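Local coordinates for phosphotriesterase, putative (Deinococcus radiodurans, PDB 4J35), which probably hydrolyses lactones at a binuclear divalent-metal centre in a TIM barrel, and is engineered here for organophosphate hydrolysis, at residues I120-M123 with M124-E127; A163-Q166 with R167-V171; G236-D240 with A241-S245. The protein carries 7 engineered substitutions. One frame throughout, in Å; residues are numbered along the deposited sequence.

How the contacts relate
Following the chain from the N terminus, the three contacts come in series, none nested in or crossing another, and each joins neighbours three to five residues apart along an unbroken run of chain instead of closing a long loop. Contact 1 spans two turns within helix 116-129, and contact 2 ends the next helix, 153-169. These successive helices pack together, so contacts 1 and 2, with centres about 11 Å apart, touch through Tyr-121 and Met-124 on one side and Arg-164, Val-165 and Glu-168 on the other. Contact 3 lies across the TIM barrel, its centre about 36 Å from that of contact 1, where the loop after strand 223-226 enters helix 240-251.

Contact 1 of 3, residues I120-M123 with M124-E127; sequences IYEM and MRTE
Arg-125 runs back along helix 116-129 between Tyr-121 and Glu-122, one turn earlier. Its CB sits over one face of the Tyr-121 ring and packs against the backbone, Arg-125 CB lying 3.3 Å from Tyr-121 O. Further out, Arg-125 CD passes the phenol end, 3.4 Å from Tyr-121 OH. The chain then bends about the CG-CD bond (chi3 53°), which turns the guanidinium toward Glu-122: NE of Arg-125 comes 3.6 Å from Glu-122 OE1, and Arg-125 NH2 donates to the same oxygen at 2.9 Å with an N-H...O angle of 163°. This salt bridge is made in the guanidinium plane, with OE1 at its edge, while the carboxylate plane is turned 73° away, so a single N-H carries the bond instead of a two-pronged, coplanar pairing. NH1 has a weak, long ion pair with Glu-130. From the next helix Glu-168 holds the phenol oxygen, and Arg-164 makes a cation-pi contact with the Tyr-121 ring.

Glu-122 also offers its carbonyl oxygen to two donors of Thr-126. The backbone N gives the helical bond, and Thr-126 OG1 adds a second to Glu-122 O at 2.8 Å; the two arrive from opposite faces of the carbonyl plane. On the buried side of the helix, Met-124 extends alongside Ile-120, Met-124 CE being 3.7 Å from Ile-120 CG2, and both side chains pack on helix 153-169.

The helix is therefore amphipathic here, with apolar side chains turned to its neighbour and an i to i+3 ion pair toward solvent. Because Glu-122 is exposed, water probably screens that charge pair, so its contribution to helix stability may be modest, whereas the threonine hydroxyl is satisfied within its own helix by an otherwise routine backbone acceptor.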
loop_
_atom_site.group_PDB
_atom_site.type_symbol
_atom_site.label_atom_id
_atom_site.label_comp_id
_atom_site.label_asym_id
_atom_site.label_seq_id
_atom_site.Cartn_x
_atom_site.Cartn_y
_atom_site.Cartn_z
ATOM N N ILE A 120 -9.195 17.319 -6.993
ATOM C CA ILE A 120 -8.661 16.041 -6.543
ATOM C C ILE A 120 -9.803 15.085 -6.253
ATOM O O ILE A 120 -9.777 13.934 -6.624
ATOM C CB ILE A 120 -7.789 16.230 -5.291
ATOM C CG1 ILE A 120 -6.582 17.103 -5.658
ATOM C CG2 ILE A 120 -7.369 14.868 -4.717
ATOM C CD1 ILE A 120 -5.821 17.637 -4.476
ATOM N N TYR A 121 -10.828 15.585 -5.581
ATOM C CA TYR A 121 -11.976 14.774 -5.299
ATOM C C TYR A 121 -12.545 14.192 -6.595
ATOM O O TYR A 121 -12.910 13.006 -6.625
ATOM C CB TYR A 121 -13.027 15.628 -4.572
ATOM C CG TYR A 121 -14.418 15.074 -4.691
ATOM C CD1 TYR A 121 -14.836 14.011 -3.907
ATOM C CD2 TYR A 121 -15.312 15.616 -5.603
ATOM C CE1 TYR A 121 -16.130 13.493 -4.020
ATOM C CE2 TYR A 121 -16.593 15.113 -5.732
ATOM C CZ TYR A 121 -16.995 14.050 -4.943
ATOM O OH TYR A 121 -18.276 13.566 -5.078
ATOM N N GLU A 122 -12.645 15.013 -7.645
ATOM C CA GLU A 122 -13.262 14.561 -8.901
ATOM C C GLU A 122 -12.429 13.467 -9.542
ATOM O O GLU A 122 -12.960 12.490 -10.081
ATOM C CB GLU A 122 -13.398 15.697 -9.903
ATOM C CG GLU A 122 -14.398 16.753 -9.522
ATOM C CD GLU A 122 -15.846 16.231 -9.498
ATOM O OE1 GLU A 122 -16.135 15.165 -10.096
ATOM O OE2 GLU A 122 -16.700 16.904 -8.878
ATOM N N MET A 123 -11.119 13.638 -9.502
ATOM C CA MET A 123 -10.220 12.588 -10.024
ATOM C C MET A 123 -10.404 11.291 -9.247
ATOM O O MET A 123 -10.548 10.186 -9.818
ATOM C CB MET A 123 -8.763 13.068 -9.941
ATOM C CG MET A 123 -7.735 11.967 -10.197
ATOM S SD MET A 123 -6.062 12.586 -9.871
ATOM C CE MET A 123 -6.016 12.273 -8.104
ATOM N N MET A 124 -10.365 11.370 -7.928
ATOM C CA MET A 124 -10.494 10.153 -7.156
ATOM C C MET A 124 -11.839 9.497 -7.432
ATOM O O MET A 124 -11.908 8.293 -7.654
ATOM C CB MET A 124 -10.351 10.442 -5.670
ATOM C CG MET A 124 -8.933 10.760 -5.242
ATOM S SD MET A 124 -8.893 11.272 -3.505
ATOM C CE MET A 124 -7.114 11.416 -3.287
ATOM N N ARG A 125 -12.906 10.299 -7.433
ATOM C CA ARG A 125 -14.243 9.743 -7.551
ATOM C C ARG A 125 -14.372 9.044 -8.890
ATOM O O ARG A 125 -14.905 7.942 -8.969
ATOM C CB ARG A 125 -15.313 10.833 -7.438
ATOM C CG ARG A 125 -16.738 10.246 -7.482
ATOM C CD ARG A 125 -17.814 11.299 -7.608
ATOM N NE ARG A 125 -17.588 12.210 -8.731
ATOM C CZ ARG A 125 -17.795 11.902 -10.012
ATOM N NH1 ARG A 125 -18.227 10.691 -10.356
ATOM N NH2 ARG A 125 -17.559 12.807 -10.963
ATOM N N THR A 126 -13.865 9.690 -9.940
ATOM C CA THR A 126 -13.979 9.167 -11.299
ATOM C C THR A 126 -13.191 7.868 -11.438
ATOM O O THR A 126 -13.637 6.896 -12.072
ATOM C CB THR A 126 -13.454 10.178 -12.342
ATOM O OG1 THR A 126 -14.259 11.365 -12.309
ATOM C CG2 THR A 126 -13.464 9.576 -13.752
ATOM N N GLU A 127 -12.006 7.829 -10.843
ATOM C CA GLU A 127 -11.174 6.640 -11.010
ATOM C C GLU A 127 -11.717 5.450 -10.193
ATOM O O GLU A 127 -11.537 4.298 -10.578
ATOM C CB GLU A 127 -9.697 6.963 -10.718
ATOM C CG GLU A 127 -9.094 7.927 -11.739
ATOM C CD GLU A 127 -7.580 8.126 -11.588
ATOM O OE1 GLU A 127 -7.059 7.983 -10.459
ATOM O OE2 GLU A 127 -6.927 8.409 -12.617
#

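Contact 2 of 3, residues A163-Q166 with R167-V171; sequences ARVQ and RETGV
Val-165 O is gripped twice by Thr-169 in the last turn of helix 153-169. The backbone N of Thr-169 makes the helical bond, and Thr-169 OG1 donates to Val-165 O at 2.8 Å from the opposite face of the carbonyl plane, lying above that plane. With chi1 at 67°, the hydroxyl stands between its own N and carbonyl carbon, from where it reaches back to Val-165 and also forward: Thr-169 OG1 accepts from Val-171 N at 3.1 Å, which makes an ST turn.

Gly-170 is the first residue to leave the helix, with positive phi (78°), and Gly-170 N still bonds Gln-166 O at 2.9 Å. Beyond it the chain turns so that Val-171 O faces the Gln-166 side chain. The bend at chi2 brings the amide round, and Gln-166 NE2 donates to Val-171 O at 2.9 Å; the acceptor is in the amide plane, but the donor stands above the carbonyl plane. OE1 of the same amide takes Asp-196 N, so both ends of this buried group are bonded. Val-165 CG1 meets Val-171 CG1 at 4.0 Å, and both side chains also touch Ile-142.

Toward solvent, Arg-164 and Glu-168 lie side by side, but their ion pair is long, with Arg-164 NE 3.8 Å from Glu-168 OE1; the stronger partner of this carboxylate is the Tyr-121 hydroxyl, at OE2.

Side chains of the last turn thus satisfy both Val-171 N and Val-171 O just past the helix end, which is consistent with setting the chain's direction toward strand 173-174.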
loop_
_atom_site.group_PDB
_atom_site.type_symbol
_atom_site.label_atom_id
_atom_site.label_comp_id
_atom_site.label_asym_id
_atom_site.label_seq_id
_atom_site.Cartn_x
_atom_site.Cartn_y
_atom_site.Cartn_z
ATOM N N ALA A 163 -11.601 11.571 2.045
ATOM C CA ALA A 163 -12.643 11.299 3.045
ATOM C C ALA A 163 -14.024 11.428 2.400
ATOM O O ALA A 163 -14.941 10.646 2.653
ATOM C CB ALA A 163 -12.486 12.217 4.261
ATOM N N ARG A 164 -14.164 12.411 1.532
ATOM C CA ARG A 164 -15.406 12.619 0.818
ATOM C C ARG A 164 -15.740 11.468 -0.118
ATOM O O ARG A 164 -16.863 10.972 -0.143
ATOM C CB ARG A 164 -15.295 13.922 0.044
ATOM C CG ARG A 164 -16.483 14.259 -0.763
ATOM C CD ARG A 164 -16.284 15.652 -1.312
ATOM N NE ARG A 164 -17.469 16.170 -1.978
ATOM C CZ ARG A 164 -17.436 17.160 -2.869
ATOM N NH1 ARG A 164 -16.263 17.733 -3.215
ATOM N NH2 ARG A 164 -18.578 17.571 -3.421
ATOM N N VAL A 165 -14.769 11.021 -0.899
ATOM C CA VAL A 165 -15.020 9.873 -1.748
ATOM C C VAL A 165 -15.345 8.646 -0.902
ATOM O O VAL A 165 -16.185 7.834 -1.289
ATOM C CB VAL A 165 -13.786 9.547 -2.693
ATOM C CG1 VAL A 165 -14.137 8.354 -3.544
ATOM C CG2 VAL A 165 -13.474 10.739 -3.550
ATOM N N GLN A 166 -14.692 8.515 0.253
ATOM C CA GLN A 166 -14.910 7.361 1.141
ATOM C C GLN A 166 -16.375 7.376 1.658
ATOM O O GLN A 166 -17.043 6.335 1.733
ATOM C CB GLN A 166 -13.923 7.406 2.320
ATOM C CG GLN A 166 -13.580 6.048 2.966
ATOM C CD GLN A 166 -14.758 5.357 3.550
ATOM O OE1 GLN A 166 -15.523 5.950 4.336
ATOM N NE2 GLN A 166 -14.973 4.107 3.132
ATOM N N ARG A 167 -16.857 8.551 2.005
ATOM C CA ARG A 167 -18.216 8.655 2.512
ATOM C C ARG A 167 -19.238 8.267 1.442
ATOM O O ARG A 167 -20.230 7.605 1.736
ATOM C CB ARG A 167 -18.466 10.068 3.056
ATOM C CG ARG A 167 -17.767 10.284 4.389
ATOM C CD ARG A 167 -17.897 11.693 4.912
ATOM N NE ARG A 167 -19.289 12.138 4.970
ATOM C CZ ARG A 167 -20.216 11.658 5.803
ATOM N NH1 ARG A 167 -19.927 10.688 6.668
ATOM N NH2 ARG A 167 -21.456 12.146 5.771
ATOM N N GLU A 168 -18.977 8.658 0.198
ATOM C CA GLU A 168 -19.909 8.439 -0.900
ATOM C C GLU A 168 -19.875 7.065 -1.547
ATOM O O GLU A 168 -20.862 6.642 -2.144
ATOM C CB GLU A 168 -19.655 9.460 -1.986
ATOM C CG GLU A 168 -19.953 10.868 -1.539
ATOM C CD GLU A 168 -19.537 11.894 -2.561
ATOM O OE1 GLU A 168 -19.607 13.094 -2.225
ATOM O OE2 GLU A 168 -19.151 11.499 -3.691
ATOM N N THR A 169 -18.751 6.368 -1.452
ATOM C CA THR A 169 -18.602 5.121 -2.201
ATOM C C THR A 169 -18.246 3.935 -1.327
ATOM O O THR A 169 -18.406 2.803 -1.744
ATOM C CB THR A 169 -17.478 5.237 -3.249
ATOM O OG1 THR A 169 -16.238 5.352 -2.557
ATOM C CG2 THR A 169 -17.679 6.471 -4.146
ATOM N N GLY A 170 -17.747 4.183 -0.122
ATOM C CA GLY A 170 -17.292 3.108 0.741
ATOM C C GLY A 170 -15.917 2.560 0.352
ATOM O O GLY A 170 -15.499 1.546 0.887
ATOM N N VAL A 171 -15.213 3.233 -0.552
ATOM C CA VAL A 171 -13.898 2.718 -1.036
ATOM C C VAL A 171 -12.945 2.662 0.164
ATOM O O VAL A 171 -13.016 3.508 1.052
ATOM C CB VAL A 171 -13.342 3.562 -2.211
ATOM C CG1 VAL A 171 -13.031 4.996 -1.778
ATOM C CG2 VAL A 171 -12.076 2.931 -2.819
#

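Contact 3 of 3, residues G236-D240 with A241-S245; sequences GTPTD and AERLS
Thr-239 holds its OG1 between its own N and carbonyl carbon (chi1 70°), and Glu-242 sets CG beside its backbone N (chi1 -60°), extending from there back toward Thr-239. These torsions build a capping box at the start of helix 240-251. Thr-239, the N-cap, accepts from Glu-242 N at Thr-239 OG1 over 3.2 Å. In return Glu-242 OE1 takes the N-H of Thr-239 N at 2.8 Å, met from above the carboxylate plane. Glu-242 OE1 also lies 3.1 Å from Pro-238 CB, so the proline ring flanks the box. Regular helical bonding begins with Arg-243 N to Thr-239 O.

Arg-243 runs out extended from CG to NE and brings its guanidinium against the loop at Thr-237 and Pro-238. Pro-238 CG stands over the centre of one guanidinium face, 4.1 Å from Arg-243 CZ, the two side chains crossing at about a right angle. Asp-240 OD1 approaches Arg-243 NH1 at 3.0 Å as a salt bridge, though the hydrogen bond within it is weak, its N-H...O angle being only 122°. The firmer charge partner is Asp-206, bound at NE, while NH2 goes to Leu-231 O. Asp-240 is shared in turn: OD1 also accepts from Gly-230 N, and OD2 is hydrogen-bonded to His-291 NE2. This buried network ties the loop after strand 223-226 to the helix and to helix 291-303, and the buried arginine would be expected to favour the ionised forms of Asp-240 and Asp-206.

The loop passes near the metal centre of the TIM barrel: the Thr-237 side chain is about 8 Å from those of the metal ligands His-204 and Asp-264. Thr-237 CB rests 3.8 Å from Arg-243 NH2.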
loop_
_atom_site.group_PDB
_atom_site.type_symbol
_atom_site.label_atom_id
_atom_site.label_comp_id
_atom_site.label_asym_id
_atom_site.label_seq_id
_atom_site.Cartn_x
_atom_site.Cartn_y
_atom_site.Cartn_z
ATOM N N GLY A 236 16.641 4.236 8.444
ATOM C CA GLY A 236 15.866 4.289 9.665
ATOM C C GLY A 236 14.865 3.170 9.846
ATOM O O GLY A 236 14.251 3.079 10.911
ATOM N N THR A 237 14.679 2.315 8.843
ATOM C CA THR A 237 13.736 1.218 9.034
ATOM C C THR A 237 14.283 0.271 10.084
ATOM O O THR A 237 15.491 0.062 10.184
ATOM C CB THR A 237 13.406 0.411 7.766
ATOM O OG1 THR A 237 14.614 -0.006 7.118
ATOM C CG2 THR A 237 12.561 1.233 6.804
ATOM N N PRO A 238 13.387 -0.287 10.896
ATOM C CA PRO A 238 13.812 -1.286 11.874
ATOM C C PRO A 238 14.172 -2.590 11.199
ATOM O O PRO A 238 13.935 -2.766 10.003
ATOM C CB PRO A 238 12.562 -1.491 12.732
ATOM C CG PRO A 238 11.432 -1.038 11.872
ATOM C CD PRO A 238 11.974 0.083 11.059
ATOM N N THR A 239 14.704 -3.515 11.981
ATOM C CA THR A 239 14.897 -4.871 11.517
ATOM C C THR A 239 13.585 -5.610 11.669
ATOM O O THR A 239 12.686 -5.166 12.396
ATOM C CB THR A 239 15.985 -5.588 12.344
ATOM O OG1 THR A 239 15.502 -5.832 13.674
ATOM C CG2 THR A 239 17.248 -4.731 12.413
ATOM N N ASP A 240 13.485 -6.755 11.009
ATOM C CA ASP A 240 12.284 -7.571 11.093
ATOM C C ASP A 240 12.073 -8.091 12.511
ATOM O O ASP A 240 10.933 -8.261 12.972
ATOM C CB ASP A 240 12.373 -8.741 10.110
ATOM C CG ASP A 240 12.046 -8.325 8.677
ATOM O OD1 ASP A 240 11.536 -7.192 8.482
ATOM O OD2 ASP A 240 12.284 -9.133 7.750
ATOM N N ALA A 241 13.176 -8.323 13.208
ATOM C CA ALA A 241 13.102 -8.822 14.574
ATOM C C ALA A 241 12.423 -7.786 15.451
ATOM O O ALA A 241 11.611 -8.135 16.311
ATOM C CB ALA A 241 14.485 -9.157 15.108
ATOM N N GLU A 242 12.745 -6.514 15.231
ATOM C CA GLU A 242 12.106 -5.443 15.991
ATOM C C GLU A 242 10.639 -5.324 15.590
ATOM O O GLU A 242 9.757 -5.157 16.449
ATOM C CB GLU A 242 12.825 -4.110 15.781
ATOM C CG GLU A 242 14.283 -4.128 16.221
ATOM C CD GLU A 242 15.081 -2.937 15.708
ATOM O OE1 GLU A 242 14.776 -2.438 14.606
ATOM O OE2 GLU A 242 16.024 -2.501 16.404
ATOM N N ARG A 243 10.374 -5.403 14.289
ATOM C CA ARG A 243 9.001 -5.438 13.810
ATOM C C ARG A 243 8.214 -6.487 14.567
ATOM O O ARG A 243 7.161 -6.201 15.105
ATOM C CB ARG A 243 8.934 -5.764 12.320
ATOM C CG ARG A 243 9.386 -4.637 11.420
ATOM C CD ARG A 243 9.100 -4.941 9.953
ATOM N NE ARG A 243 9.420 -3.786 9.114
ATOM C CZ ARG A 243 10.634 -3.475 8.665
ATOM N NH1 ARG A 243 11.685 -4.249 8.926
ATOM N NH2 ARG A 243 10.796 -2.379 7.939
ATOM N N LEU A 244 8.714 -7.712 14.599
ATOM C CA LEU A 244 7.910 -8.817 15.133
ATOM C C LEU A 244 7.763 -8.727 16.646
ATOM O O LEU A 244 6.796 -9.221 17.211
ATOM C CB LEU A 244 8.488 -10.181 14.746
ATOM C CG LEU A 244 8.563 -10.473 13.250
ATOM C CD1 LEU A 244 9.041 -11.888 13.031
ATOM C CD2 LEU A 244 7.235 -10.240 12.550
ATOM N N SER A 245 8.734 -8.101 17.292
ATOM C CA SER A 245 8.649 -7.861 18.716
ATOM C C SER A 245 7.433 -6.958 19.014
ATOM O O SER A 245 6.658 -7.249 19.927
ATOM C CB SER A 245 9.945 -7.215 19.212
ATOM O OG SER A 245 9.910 -7.020 20.616
#